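Local coordinates for dTDP-4-dehydrorhamnose 3,5-epimerase (Bacillus anthracis str. Ames, PDB 3RYK), which probably catalyses epimerisation at carbons 3 and 5 of the sugar ring of dTDP-4-dehydro-6-deoxyglucose, a step in making dTDP-L-rhamnose, at residues V27-F32 and Q121-I126; D107-L112 and L135-G140; T95-V100 and M155-E160; G80-L85 and G144-V149. All coordinates share one frame; numbering follows the deposited sequence.

In the fold
Four contacts sample the two antiparallel sheets of a jelly-roll-like fold. Contact 1 lies at the surface, where the edge strand 122-128 of the five-stranded sheet meets strand 26-31 of the other sheet through a salt bridge, a water and an aromatic ring. Contact 2, buried and with its centre about 9 Å from that of contact 1, also spans the sheets, but mainly with aliphatic side chains. Contacts 3 and 4 are buried antiparallel strand pairs, one within each sheet, held by backbone hydrogen bonds. Backbone bonds link contact 2 to both: V137 and L135 pair with contact 3, V108 with contact 4. Pyrophosphate lies near Y156 of contact 3 and touches R83 of contact 4.

Contact 1: V27-F32 and Q121-I126; sequences VIETNF and QWRGYI
E29 and R123 reach for each other from opposite directions and form a salt bridge. R123 NE donates to E29 OE2 at 3.0 Å, with an N-H...O angle of 166°; the acceptor sits at the guanidinium edge, in its plane, while NE meets the carboxylate oxygen from above the carboxylate plane. The second link, R123 NH2 to E29 OE1, is also 3.0 Å but weak, since its angle of 129° is poor. With the two flat groups turned 62° apart, one bond is straight and the other bent. R123 gets there on an extended chain, its CG anti to the backbone N, passing over one face of the Y125 ring with CG. E29 OE2 also lies at the edge of that ring, 3.2 Å from Y125 CE1.

N31 ND2 lies over one face of the guanidinium at its NE end, 3.3 Å from R123 CD, with the amide plane nearly parallel to the guanidinium; ND2 and NE are both donors and do not bond. These side chains bridge the two sheets of the jelly roll: strand 29-31 and strand 122-126 run roughly antiparallel with axes 10.1 Å apart, too far for backbone pairing. A water fills part of the gap, donating to N31 OD1 and hydrogen-bonded to Y125 OH at 2.7 Å.

Farther along, the F32 ring turns its edge to the strand, with CZ 3.6 Å from W122 O and 3.7 Å from R123 CB. Behind this layer, Y125 packs on I109 of strand 104-111, and a classic beta bulge at I28 and E29, both facing L37, shapes the strand that carries the carboxylate.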
loop_
_atom_site.group_PDB
_atom_site.type_symbol
_atom_site.label_atom_id
_atom_site.label_comp_id
_atom_site.label_asym_id
_atom_site.label_seq_id
_atom_site.Cartn_x
_atom_site.Cartn_y
_atom_site.Cartn_z
ATOM N N VAL A 27 -10.134 4.721 15.613
ATOM C CA VAL A 27 -10.048 6.179 15.380
ATOM C C VAL A 27 -9.298 6.868 16.524
ATOM O O VAL A 27 -9.697 6.795 17.696
ATOM C CB VAL A 27 -11.443 6.836 15.229
ATOM C CG1 VAL A 27 -11.321 8.362 15.072
ATOM C CG2 VAL A 27 -12.213 6.254 14.047
ATOM N N ILE A 28 -8.200 7.536 16.198
ATOM C CA ILE A 28 -7.397 8.244 17.197
ATOM C C ILE A 28 -8.065 9.575 17.535
ATOM O O ILE A 28 -8.154 9.959 18.705
ATOM C CB ILE A 28 -5.954 8.437 16.702
ATOM C CG1 ILE A 28 -5.179 7.129 16.877
ATOM C CG2 ILE A 28 -5.268 9.578 17.450
ATOM C CD1 ILE A 28 -4.126 6.894 15.863
ATOM N N GLU A 29 -8.537 10.280 16.508
ATOM C CA GLU A 29 -9.220 11.557 16.696
ATOM C C GLU A 29 -9.922 11.938 15.401
ATOM O O GLU A 29 -9.540 11.484 14.320
ATOM C CB GLU A 29 -8.249 12.676 17.079
ATOM C CG GLU A 29 -7.190 12.969 16.013
ATOM C CD GLU A 29 -6.268 14.130 16.356
ATOM O OE1 GLU A 29 -6.403 14.741 17.437
ATOM O OE2 GLU A 29 -5.404 14.450 15.516
ATOM N N THR A 30 -10.957 12.758 15.541
ATOM C CA THR A 30 -11.731 13.240 14.428
ATOM C C THR A 30 -11.679 14.758 14.521
ATOM O O THR A 30 -11.840 15.331 15.601
ATOM C CB THR A 30 -13.208 12.783 14.475
ATOM O OG1 THR A 30 -13.293 11.349 14.509
ATOM C CG2 THR A 30 -13.966 13.308 13.260
ATOM N N ASN A 31 -11.412 15.410 13.394
ATOM C CA ASN A 31 -11.359 16.854 13.342
ATOM C C ASN A 31 -12.096 17.365 12.107
ATOM O O ASN A 31 -12.210 16.680 11.099
ATOM C CB ASN A 31 -9.927 17.426 13.358
ATOM C CG ASN A 31 -9.141 17.062 14.612
ATOM O OD1 ASN A 31 -8.744 15.920 14.804
ATOM N ND2 ASN A 31 -8.821 18.072 15.416
ATOM N N PHE A 32 -12.615 18.576 12.219
ATOM C CA PHE A 32 -13.329 19.228 11.142
ATOM C C PHE A 32 -14.479 18.348 10.655
ATOM O O PHE A 32 -14.742 18.256 9.465
ATOM C CB PHE A 32 -12.343 19.596 10.021
ATOM C CG PHE A 32 -11.034 20.101 10.555
ATOM C CD1 PHE A 32 -10.989 21.206 11.376
ATOM C CD2 PHE A 32 -9.843 19.479 10.218
ATOM C CE1 PHE A 32 -9.785 21.653 11.901
ATOM C CE2 PHE A 32 -8.627 19.941 10.720
ATOM C CZ PHE A 32 -8.603 21.021 11.564
ATOM N N GLN A 121 -9.502 26.467 8.682
ATOM C CA GLN A 121 -8.701 25.834 9.725
ATOM C C GLN A 121 -7.876 24.649 9.196
ATOM O O GLN A 121 -8.227 24.008 8.206
ATOM C CB GLN A 121 -9.566 25.389 10.903
ATOM C CG GLN A 121 -10.354 26.520 11.576
ATOM C CD GLN A 121 -11.126 26.066 12.812
ATOM O OE1 GLN A 121 -10.790 25.061 13.445
ATOM N NE2 GLN A 121 -12.148 26.833 13.181
ATOM N N TRP A 122 -6.774 24.369 9.885
ATOM C CA TRP A 122 -5.864 23.292 9.517
ATOM C C TRP A 122 -5.372 22.495 10.710
ATOM O O TRP A 122 -5.578 22.873 11.865
ATOM C CB TRP A 122 -4.641 23.862 8.791
ATOM C CG TRP A 122 -3.880 24.856 9.597
ATOM C CD1 TRP A 122 -4.079 26.205 9.626
ATOM C CD2 TRP A 122 -2.797 24.596 10.500
ATOM N NE1 TRP A 122 -3.201 26.796 10.492
ATOM C CE2 TRP A 122 -2.405 25.831 11.045
ATOM C CE3 TRP A 122 -2.128 23.436 10.912
ATOM C CZ2 TRP A 122 -1.364 25.942 11.973
ATOM C CZ3 TRP A 122 -1.110 23.551 11.829
ATOM C CH2 TRP A 122 -0.740 24.791 12.352
ATOM N N ARG A 123 -4.724 21.375 10.419
ATOM C CA ARG A 123 -4.160 20.548 11.480
ATOM C C ARG A 123 -2.966 19.759 10.962
ATOM O O ARG A 123 -3.003 19.207 9.857
ATOM C CB ARG A 123 -5.206 19.654 12.143
ATOM C CG ARG A 123 -4.668 18.799 13.313
ATOM C CD ARG A 123 -5.826 18.233 14.132
ATOM N NE ARG A 123 -5.397 17.454 15.298
ATOM C CZ ARG A 123 -5.038 17.979 16.468
ATOM N NH1 ARG A 123 -4.989 19.297 16.630
ATOM N NH2 ARG A 123 -4.673 17.182 17.478
ATOM N N GLY A 124 -1.917 19.748 11.777
ATOM C CA GLY A 124 -0.663 19.056 11.490
ATOM C C GLY A 124 -0.539 17.737 12.239
ATOM O O GLY A 124 -0.563 17.725 13.473
ATOM N N TYR A 125 -0.388 16.641 11.491
ATOM C CA TYR A 125 -0.275 15.288 12.055
ATOM C C TYR A 125 1.053 14.628 11.683
ATOM O O TYR A 125 1.582 14.821 10.566
ATOM C CB TYR A 125 -1.326 14.383 11.424
ATOM C CG TYR A 125 -2.742 14.877 11.427
ATOM C CD1 TYR A 125 -3.646 14.469 12.396
ATOM C CD2 TYR A 125 -3.194 15.721 10.434
ATOM C CE1 TYR A 125 -4.963 14.893 12.375
ATOM C CE2 TYR A 125 -4.496 16.163 10.407
ATOM C CZ TYR A 125 -5.386 15.742 11.383
ATOM O OH TYR A 125 -6.692 16.175 11.344
ATOM N N ILE A 126 1.585 13.828 12.601
ATOM C CA ILE A 126 2.829 13.118 12.363
ATOM C C ILE A 126 2.458 11.676 12.046
ATOM O O ILE A 126 1.955 10.962 12.926
ATOM C CB ILE A 126 3.826 13.188 13.556
ATOM C CG1 ILE A 126 4.281 14.636 13.832
ATOM C CG2 ILE A 126 5.024 12.311 13.296
ATOM C CD1 ILE A 126 5.193 14.789 15.062
HETATM O O HOH W 1 -8.334 14.348 12.381
#

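Contact 2: D107-L112 and L135-G140; sequences DVIVDL and LLVPKG
I109 points its CB at strand 135-137 and meets both L135 and V137 through a single methyl, CG2. That methyl is 3.5 Å from L135 CD2 and 3.9 Å from V137 CG2. The I109 side chain slants across L135, whereas the I109 and V137 side chains run alongside each other with opposed directions. The branching of I109 explains why CG2 does the touching: CG1 occupies the position between the backbone N and the carbonyl carbon (chi1 70°), and CG2 is left beside the N, facing the other strand.

L135 CD2 is shared. Besides I109 it touches the carboxylate of D107, lying 3.5 Å from D107 OD1, so this acid carries an apolar neighbour beside one oxygen. The other oxygen, D107 OD2, is hydrogen-bonded to H143, which gives the buried carboxylate a polar partner on that side.

The strand axes are 9.3 Å apart and run in similar directions, 29° from parallel, so side chains rather than backbone bonds fill most of the interval. This is face-to-face packing across a beta sandwich. The exception comes at the C-terminal ends, where the chains converge: L112 N donates to G140 O at 2.8 Å with an N-H...O angle of 147°.

Strand 104-111 runs between 122-128 and 141-147 in the five-stranded sheet, while strand 134-137 sits between 35-45 and 96-100 in the other. L135 also packs on Y125 of strand 122-128, and A35 of strand 35-45 touches I109.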
loop_
_atom_site.group_PDB
_atom_site.type_symbol
_atom_site.label_atom_id
_atom_site.label_comp_id
_atom_site.label_asym_id
_atom_site.label_seq_id
_atom_site.Cartn_x
_atom_site.Cartn_y
_atom_site.Cartn_z
ATOM N N ASP A 107 2.133 15.955 8.189
ATOM C CA ASP A 107 1.064 16.125 7.238
ATOM C C ASP A 107 0.045 17.165 7.670
ATOM O O ASP A 107 -0.427 17.163 8.812
ATOM C CB ASP A 107 0.445 14.750 7.037
ATOM C CG ASP A 107 -0.542 14.706 5.911
ATOM O OD1 ASP A 107 -1.552 15.450 5.906
ATOM O OD2 ASP A 107 -0.302 13.865 5.025
ATOM N N VAL A 108 -0.315 18.043 6.738
ATOM C CA VAL A 108 -1.255 19.097 7.023
ATOM C C VAL A 108 -2.478 18.999 6.125
ATOM O O VAL A 108 -2.366 18.607 4.956
ATOM C CB VAL A 108 -0.630 20.486 6.731
ATOM C CG1 VAL A 108 -1.702 21.615 6.803
ATOM C CG2 VAL A 108 0.549 20.767 7.659
ATOM N N ILE A 109 -3.635 19.320 6.691
ATOM C CA ILE A 109 -4.880 19.323 5.938
ATOM C C ILE A 109 -5.542 20.642 6.279
ATOM O O ILE A 109 -5.434 21.114 7.409
ATOM C CB ILE A 109 -5.840 18.097 6.175
ATOM C CG1 ILE A 109 -6.484 18.105 7.560
ATOM C CG2 ILE A 109 -5.108 16.786 5.905
ATOM C CD1 ILE A 109 -7.403 16.925 7.779
ATOM N N VAL A 110 -6.188 21.246 5.279
ATOM C CA VAL A 110 -6.875 22.522 5.434
ATOM C C VAL A 110 -8.332 22.368 4.955
ATOM O O VAL A 110 -8.577 21.851 3.865
ATOM C CB VAL A 110 -6.190 23.607 4.565
ATOM C CG1 VAL A 110 -6.769 24.988 4.919
ATOM C CG2 VAL A 110 -4.666 23.608 4.761
ATOM N N ASP A 111 -9.292 22.800 5.773
ATOM C CA ASP A 111 -10.720 22.699 5.426
ATOM C C ASP A 111 -11.036 23.883 4.495
ATOM O O ASP A 111 -10.985 25.046 4.921
ATOM C CB ASP A 111 -11.593 22.708 6.701
ATOM C CG ASP A 111 -13.086 22.484 6.419
ATOM O OD1 ASP A 111 -13.506 22.554 5.243
ATOM O OD2 ASP A 111 -13.865 22.218 7.384
ATOM N N LEU A 112 -11.346 23.591 3.232
ATOM C CA LEU A 112 -11.663 24.656 2.262
ATOM C C LEU A 112 -13.152 24.755 1.910
ATOM O O LEU A 112 -13.528 25.396 0.929
ATOM C CB LEU A 112 -10.801 24.511 1.002
ATOM C CG LEU A 112 -9.290 24.668 1.198
ATOM C CD1 LEU A 112 -8.554 24.721 -0.133
ATOM C CD2 LEU A 112 -9.003 25.903 1.999
ATOM N N LEU A 135 -4.387 8.883 7.792
ATOM C CA LEU A 135 -5.234 10.058 7.860
ATOM C C LEU A 135 -6.251 9.985 6.731
ATOM O O LEU A 135 -5.879 9.757 5.574
ATOM C CB LEU A 135 -4.389 11.320 7.723
ATOM C CG LEU A 135 -5.134 12.644 7.822
ATOM C CD1 LEU A 135 -5.754 12.830 9.199
ATOM C CD2 LEU A 135 -4.174 13.788 7.512
ATOM N N LEU A 136 -7.530 10.151 7.072
ATOM C CA LEU A 136 -8.618 10.126 6.115
ATOM C C LEU A 136 -8.862 11.611 5.849
ATOM O O LEU A 136 -9.262 12.349 6.751
ATOM C CB LEU A 136 -9.863 9.431 6.694
ATOM C CG LEU A 136 -11.082 9.205 5.774
ATOM C CD1 LEU A 136 -11.754 10.507 5.309
ATOM C CD2 LEU A 136 -10.685 8.348 4.591
ATOM N N VAL A 137 -8.549 12.048 4.625
ATOM C CA VAL A 137 -8.719 13.431 4.212
ATOM C C VAL A 137 -10.009 13.501 3.371
ATOM O O VAL A 137 -10.056 12.979 2.247
ATOM C CB VAL A 137 -7.543 13.929 3.352
ATOM C CG1 VAL A 137 -7.636 15.439 3.170
ATOM C CG2 VAL A 137 -6.203 13.568 3.986
ATOM N N PRO A 138 -11.055 14.151 3.900
ATOM C CA PRO A 138 -12.282 14.220 3.130
ATOM C C PRO A 138 -12.199 15.125 1.909
ATOM O O PRO A 138 -11.207 15.831 1.715
ATOM C CB PRO A 138 -13.291 14.851 4.114
ATOM C CG PRO A 138 -12.627 14.967 5.410
ATOM C CD PRO A 138 -11.168 14.846 5.198
ATOM N N LYS A 139 -13.245 15.074 1.087
ATOM C CA LYS A 139 -13.334 15.930 -0.087
ATOM C C LYS A 139 -13.539 17.341 0.476
ATOM O O LYS A 139 -14.133 17.495 1.542
ATOM C CB LYS A 139 -14.504 15.517 -0.985
ATOM C CG LYS A 139 -14.332 14.163 -1.636
ATOM C CD LYS A 139 -15.506 13.817 -2.507
ATOM C CE LYS A 139 -15.257 12.534 -3.265
ATOM N NZ LYS A 139 -16.361 12.197 -4.189
ATOM N N GLY A 140 -13.037 18.367 -0.220
ATOM C CA GLY A 140 -13.172 19.746 0.245
ATOM C C GLY A 140 -12.006 20.244 1.084
ATOM O O GLY A 140 -12.076 21.324 1.690
#

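Contact 3: T95-V100 and M155-E160; sequences TKLIQV and MYKVDE
Y156 lies alongside I98, pointing the same way, and its CB presses against I98 CG1 at 3.3 Å. The two form a non-hydrogen-bonded pair of an antiparallel ladder within one sheet of the jelly-roll fold; the strand axes run 4.5 Å apart at 169°. K96, stretched out on the same face, brings CD to 4.0 Å from Y156 CE1 and its CG to V158 CG1. The Y156 side chain is about 6 Å from bound pyrophosphate and packs on F50 of the second subunit.

On the other face, L97 pairs with K157 and Q99 with M155, each by two backbone hydrogen bonds; M155 N to Q99 O is 2.8 Å. Q99 NE2 rests 3.8 Å from M155 SD. K157 sends its amine away to D71 of both its own and the second subunit, so this face too lies at the subunit interface.

Past the ladder, the D159 carboxylate folds back (chi1 66°) to take two bonds from T95, both approaching from above the carboxylate plane. T95 N donates to D159 OD2 at 2.7 Å and 169°, and T95 OG1 to D159 OD1 at 2.9 Å.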
loop_
_atom_site.group_PDB
_atom_site.type_symbol
_atom_site.label_atom_id
_atom_site.label_comp_id
_atom_site.label_asym_id
_atom_site.label_seq_id
_atom_site.Cartn_x
_atom_site.Cartn_y
_atom_site.Cartn_z
ATOM N N THR A 95 -11.283 11.831 -2.121
ATOM C CA THR A 95 -11.213 11.513 -0.709
ATOM C C THR A 95 -9.866 10.810 -0.727
ATOM O O THR A 95 -9.597 10.033 -1.654
ATOM C CB THR A 95 -12.241 10.468 -0.279
ATOM O OG1 THR A 95 -13.555 10.929 -0.586
ATOM C CG2 THR A 95 -12.123 10.179 1.212
ATOM N N LYS A 96 -9.006 11.090 0.243
ATOM C CA LYS A 96 -7.694 10.449 0.304
ATOM C C LYS A 96 -7.537 9.732 1.637
ATOM O O LYS A 96 -8.221 10.081 2.589
ATOM C CB LYS A 96 -6.583 11.469 0.139
ATOM C CG LYS A 96 -6.640 12.236 -1.167
ATOM C CD LYS A 96 -5.488 13.194 -1.289
ATOM C CE LYS A 96 -5.568 13.987 -2.577
ATOM N NZ LYS A 96 -4.409 14.910 -2.683
ATOM N N LEU A 97 -6.639 8.748 1.683
ATOM C CA LEU A 97 -6.349 7.956 2.905
ATOM C C LEU A 97 -4.850 7.737 2.796
ATOM O O LEU A 97 -4.385 6.948 1.983
ATOM C CB LEU A 97 -7.157 6.668 2.923
ATOM C CG LEU A 97 -7.095 5.752 4.150
ATOM C CD1 LEU A 97 -7.594 6.463 5.394
ATOM C CD2 LEU A 97 -7.979 4.571 3.828
ATOM N N ILE A 98 -4.107 8.445 3.635
ATOM C CA ILE A 98 -2.662 8.426 3.607
ATOM C C ILE A 98 -1.951 7.747 4.760
ATOM O O ILE A 98 -2.381 7.837 5.903
ATOM C CB ILE A 98 -2.140 9.889 3.619
ATOM C CG1 ILE A 98 -2.695 10.743 2.453
ATOM C CG2 ILE A 98 -0.608 9.926 3.590
ATOM C CD1 ILE A 98 -3.943 11.537 2.740
ATOM N N GLN A 99 -0.848 7.085 4.426
ATOM C CA GLN A 99 0.004 6.412 5.396
ATOM C C GLN A 99 1.455 6.503 4.927
ATOM O O GLN A 99 1.745 6.744 3.736
ATOM C CB GLN A 99 -0.357 4.948 5.615
ATOM C CG GLN A 99 -0.186 4.052 4.421
ATOM C CD GLN A 99 -0.418 2.591 4.743
ATOM O OE1 GLN A 99 -0.286 2.168 5.891
ATOM N NE2 GLN A 99 -0.719 1.806 3.724
ATOM N N VAL A 100 2.355 6.302 5.880
ATOM C CA VAL A 100 3.793 6.342 5.637
ATOM C C VAL A 100 4.342 4.927 5.778
ATOM O O VAL A 100 4.164 4.267 6.828
ATOM C CB VAL A 100 4.485 7.314 6.602
ATOM C CG1 VAL A 100 5.988 7.248 6.428
ATOM C CG2 VAL A 100 3.948 8.745 6.390
ATOM N N MET A 155 2.222 6.517 0.971
ATOM C CA MET A 155 1.272 5.828 0.131
ATOM C C MET A 155 -0.093 6.383 0.450
ATOM O O MET A 155 -0.403 6.644 1.613
ATOM C CB MET A 155 1.274 4.327 0.422
ATOM C CG MET A 155 0.253 3.551 -0.392
ATOM S SD MET A 155 0.111 1.815 0.061
ATOM C CE MET A 155 1.739 1.198 -0.336
ATOM N N TYR A 156 -0.912 6.595 -0.571
ATOM C CA TYR A 156 -2.251 7.089 -0.313
ATOM C C TYR A 156 -3.224 6.680 -1.391
ATOM O O TYR A 156 -2.884 6.669 -2.569
ATOM C CB TYR A 156 -2.298 8.583 -0.029
ATOM C CG TYR A 156 -1.936 9.504 -1.160
ATOM C CD1 TYR A 156 -2.933 10.122 -1.912
ATOM C CD2 TYR A 156 -0.610 9.786 -1.447
ATOM C CE1 TYR A 156 -2.606 10.988 -2.947
ATOM C CE2 TYR A 156 -0.277 10.639 -2.460
ATOM C CZ TYR A 156 -1.281 11.239 -3.201
ATOM O OH TYR A 156 -0.934 12.087 -4.218
ATOM N N LYS A 157 -4.424 6.321 -0.944
ATOM C CA LYS A 157 -5.487 5.890 -1.816
ATOM C C LYS A 157 -6.378 7.080 -2.132
ATOM O O LYS A 157 -6.447 8.028 -1.359
ATOM C CB LYS A 157 -6.342 4.838 -1.124
ATOM C CG LYS A 157 -5.628 3.600 -0.659
ATOM C CD LYS A 157 -6.592 2.720 0.135
ATOM C CE LYS A 157 -5.953 1.393 0.491
ATOM N NZ LYS A 157 -5.297 0.690 -0.646
ATOM N N VAL A 158 -7.046 7.026 -3.278
ATOM C CA VAL A 158 -7.965 8.086 -3.693
ATOM C C VAL A 158 -9.212 7.405 -4.261
ATOM O O VAL A 158 -9.101 6.376 -4.917
ATOM C CB VAL A 158 -7.339 9.068 -4.729
ATOM C CG1 VAL A 158 -6.065 9.699 -4.164
ATOM C CG2 VAL A 158 -7.069 8.377 -6.054
ATOM N N ASP A 159 -10.395 7.979 -4.019
ATOM C CA ASP A 159 -11.659 7.384 -4.512
ATOM C C ASP A 159 -12.134 7.930 -5.857
ATOM O O ASP A 159 -13.249 7.604 -6.297
ATOM C CB ASP A 159 -12.801 7.493 -3.494
ATOM C CG ASP A 159 -13.235 8.922 -3.231
ATOM O OD1 ASP A 159 -14.371 9.103 -2.734
ATOM O OD2 ASP A 159 -12.474 9.863 -3.529
ATOM N N GLU A 160 -11.303 8.765 -6.481
ATOM C CA GLU A 160 -11.576 9.350 -7.789
ATOM C C GLU A 160 -10.248 9.400 -8.538
ATOM O O GLU A 160 -9.221 9.784 -7.977
ATOM C CB GLU A 160 -12.215 10.736 -7.667
ATOM C CG GLU A 160 -12.521 11.491 -8.991
ATOM C CD GLU A 160 -13.473 10.765 -9.953
ATOM O OE1 GLU A 160 -14.424 11.430 -10.417
ATOM O OE2 GLU A 160 -13.328 9.547 -10.212
#

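Contact 4: G80-L85 and G144-V149; sequences GTIRGL and GFCTLV
R83 and F145 supply the main side-chain overlap: R83 CB lies over one face of the F145 ring, 3.8 Å from its centroid and 22° off the ring normal, a CH-pi contact. R83 CG comes closer still to a ring atom, 3.3 Å from F145 CZ. The ring swings under the arginine because F145 CG sits between its backbone N and carbonyl carbon (chi1 63°). Beyond CG the R83 chain bends off the ring; NE bonds to S76, and the side chain touches the bound pyrophosphate.

Backbone hydrogen bonds make an antiparallel pair. R83 and F145 exchange two, F145 N to R83 O at 2.9 Å and the return bond from R83 N to F145 O at 3.0 Å. T147 N gives one to T81 O. Beyond it the threonine replaces a carbonyl: T81 N donates to T147 OG1 at 3.1 Å, while G80 N donates to T147 O at 2.7 Å.

On the opposite face I82 CG1 meets C146 CB at 3.9 Å. At the far end G84 and G144 face each other with CA atoms only 4.1 Å apart, and L85 CD2 packs against the backbone of G144, nearest its N.

The pair sits inside the five-stranded sheet: 141-147 also bonds to 104-111 and 82-88 to 167-169, while F145 packs on V154 of strand 152-158 in the other sheet.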
loop_
_atom_site.group_PDB
_atom_site.type_symbol
_atom_site.label_atom_id
_atom_site.label_comp_id
_atom_site.label_asym_id
_atom_site.label_seq_id
_atom_site.Cartn_x
_atom_site.Cartn_y
_atom_site.Cartn_z
ATOM N N GLY A 80 12.770 17.238 4.401
ATOM C CA GLY A 80 12.364 18.612 4.111
ATOM C C GLY A 80 11.791 18.825 2.718
ATOM O O GLY A 80 11.816 19.953 2.180
ATOM N N THR A 81 11.304 17.752 2.111
ATOM C CA THR A 81 10.694 17.818 0.802
ATOM C C THR A 81 9.211 18.082 1.056
ATOM O O THR A 81 8.577 17.401 1.865
ATOM C CB THR A 81 10.844 16.500 0.018
ATOM O OG1 THR A 81 12.234 16.205 -0.161
ATOM C CG2 THR A 81 10.141 16.566 -1.346
ATOM N N ILE A 82 8.657 19.098 0.412
ATOM C CA ILE A 82 7.240 19.407 0.568
ATOM C C ILE A 82 6.436 19.027 -0.666
ATOM O O ILE A 82 6.740 19.456 -1.789
ATOM C CB ILE A 82 6.960 20.868 0.994
ATOM C CG1 ILE A 82 7.249 21.038 2.488
ATOM C CG2 ILE A 82 5.498 21.221 0.797
ATOM C CD1 ILE A 82 6.920 22.408 3.030
ATOM N N ARG A 83 5.418 18.206 -0.427
ATOM C CA ARG A 83 4.502 17.720 -1.454
ATOM C C ARG A 83 3.112 18.317 -1.157
ATOM O O ARG A 83 2.447 17.907 -0.190
ATOM C CB ARG A 83 4.431 16.196 -1.429
ATOM C CG ARG A 83 5.764 15.458 -1.619
ATOM C CD ARG A 83 6.444 15.718 -2.949
ATOM N NE ARG A 83 7.629 14.869 -3.061
ATOM C CZ ARG A 83 8.412 14.771 -4.131
ATOM N NH1 ARG A 83 8.164 15.491 -5.224
ATOM N NH2 ARG A 83 9.449 13.940 -4.106
ATOM N N GLY A 84 2.682 19.285 -1.963
ATOM C CA GLY A 84 1.379 19.958 -1.794
ATOM C C GLY A 84 1.468 21.475 -1.655
ATOM O O GLY A 84 2.499 22.066 -2.035
ATOM N N LEU A 85 0.422 22.143 -1.139
ATOM C CA LEU A 85 -0.866 21.550 -0.683
ATOM C C LEU A 85 -1.772 21.293 -1.888
ATOM O O LEU A 85 -2.161 22.245 -2.553
ATOM C CB LEU A 85 -1.599 22.523 0.259
ATOM C CG LEU A 85 -1.025 22.951 1.613
ATOM C CD1 LEU A 85 -1.834 24.112 2.189
ATOM C CD2 LEU A 85 -0.991 21.764 2.576
ATOM N N GLY A 144 -1.173 18.201 2.044
ATOM C CA GLY A 144 0.247 18.237 1.743
ATOM C C GLY A 144 1.049 17.722 2.908
ATOM O O GLY A 144 0.490 17.490 3.992
ATOM N N PHE A 145 2.346 17.529 2.696
ATOM C CA PHE A 145 3.213 17.044 3.763
ATOM C C PHE A 145 4.684 17.428 3.604
ATOM O O PHE A 145 5.144 17.794 2.503
ATOM C CB PHE A 145 3.088 15.525 3.904
ATOM C CG PHE A 145 3.532 14.748 2.685
ATOM C CD1 PHE A 145 4.878 14.424 2.505
ATOM C CD2 PHE A 145 2.618 14.300 1.761
ATOM C CE1 PHE A 145 5.299 13.689 1.403
ATOM C CE2 PHE A 145 3.029 13.549 0.653
ATOM C CZ PHE A 145 4.371 13.250 0.477
ATOM N N CYS A 146 5.410 17.342 4.715
ATOM C CA CYS A 146 6.847 17.637 4.773
ATOM C C CYS A 146 7.533 16.393 5.304
ATOM O O CYS A 146 7.200 15.913 6.394
ATOM C CB CYS A 146 7.142 18.833 5.686
ATOM S SG CYS A 146 8.879 19.354 5.744
ATOM N N THR A 147 8.492 15.868 4.549
ATOM C CA THR A 147 9.218 14.670 4.972
ATOM C C THR A 147 10.177 15.089 6.079
ATOM O O THR A 147 10.837 16.115 5.986
ATOM C CB THR A 147 9.908 13.985 3.794
ATOM O OG1 THR A 147 10.878 14.870 3.210
ATOM C CG2 THR A 147 8.862 13.605 2.720
ATOM N N LEU A 148 10.279 14.287 7.134
ATOM C CA LEU A 148 11.135 14.641 8.256
ATOM C C LEU A 148 12.521 13.995 8.274
ATOM O O LEU A 148 13.398 14.424 9.032
ATOM C CB LEU A 148 10.391 14.254 9.551
ATOM C CG LEU A 148 8.978 14.828 9.737
ATOM C CD1 LEU A 148 8.470 14.367 11.156
ATOM C CD2 LEU A 148 8.883 16.347 9.599
ATOM N N VAL A 149 12.719 12.973 7.457
ATOM C CA VAL A 149 13.990 12.260 7.381
ATOM C C VAL A 149 14.180 11.803 5.955
ATOM O O VAL A 149 13.200 11.698 5.224
ATOM C CB VAL A 149 13.973 11.003 8.288
ATOM C CG1 VAL A 149 13.916 11.419 9.736
ATOM C CG2 VAL A 149 12.805 10.079 7.910
#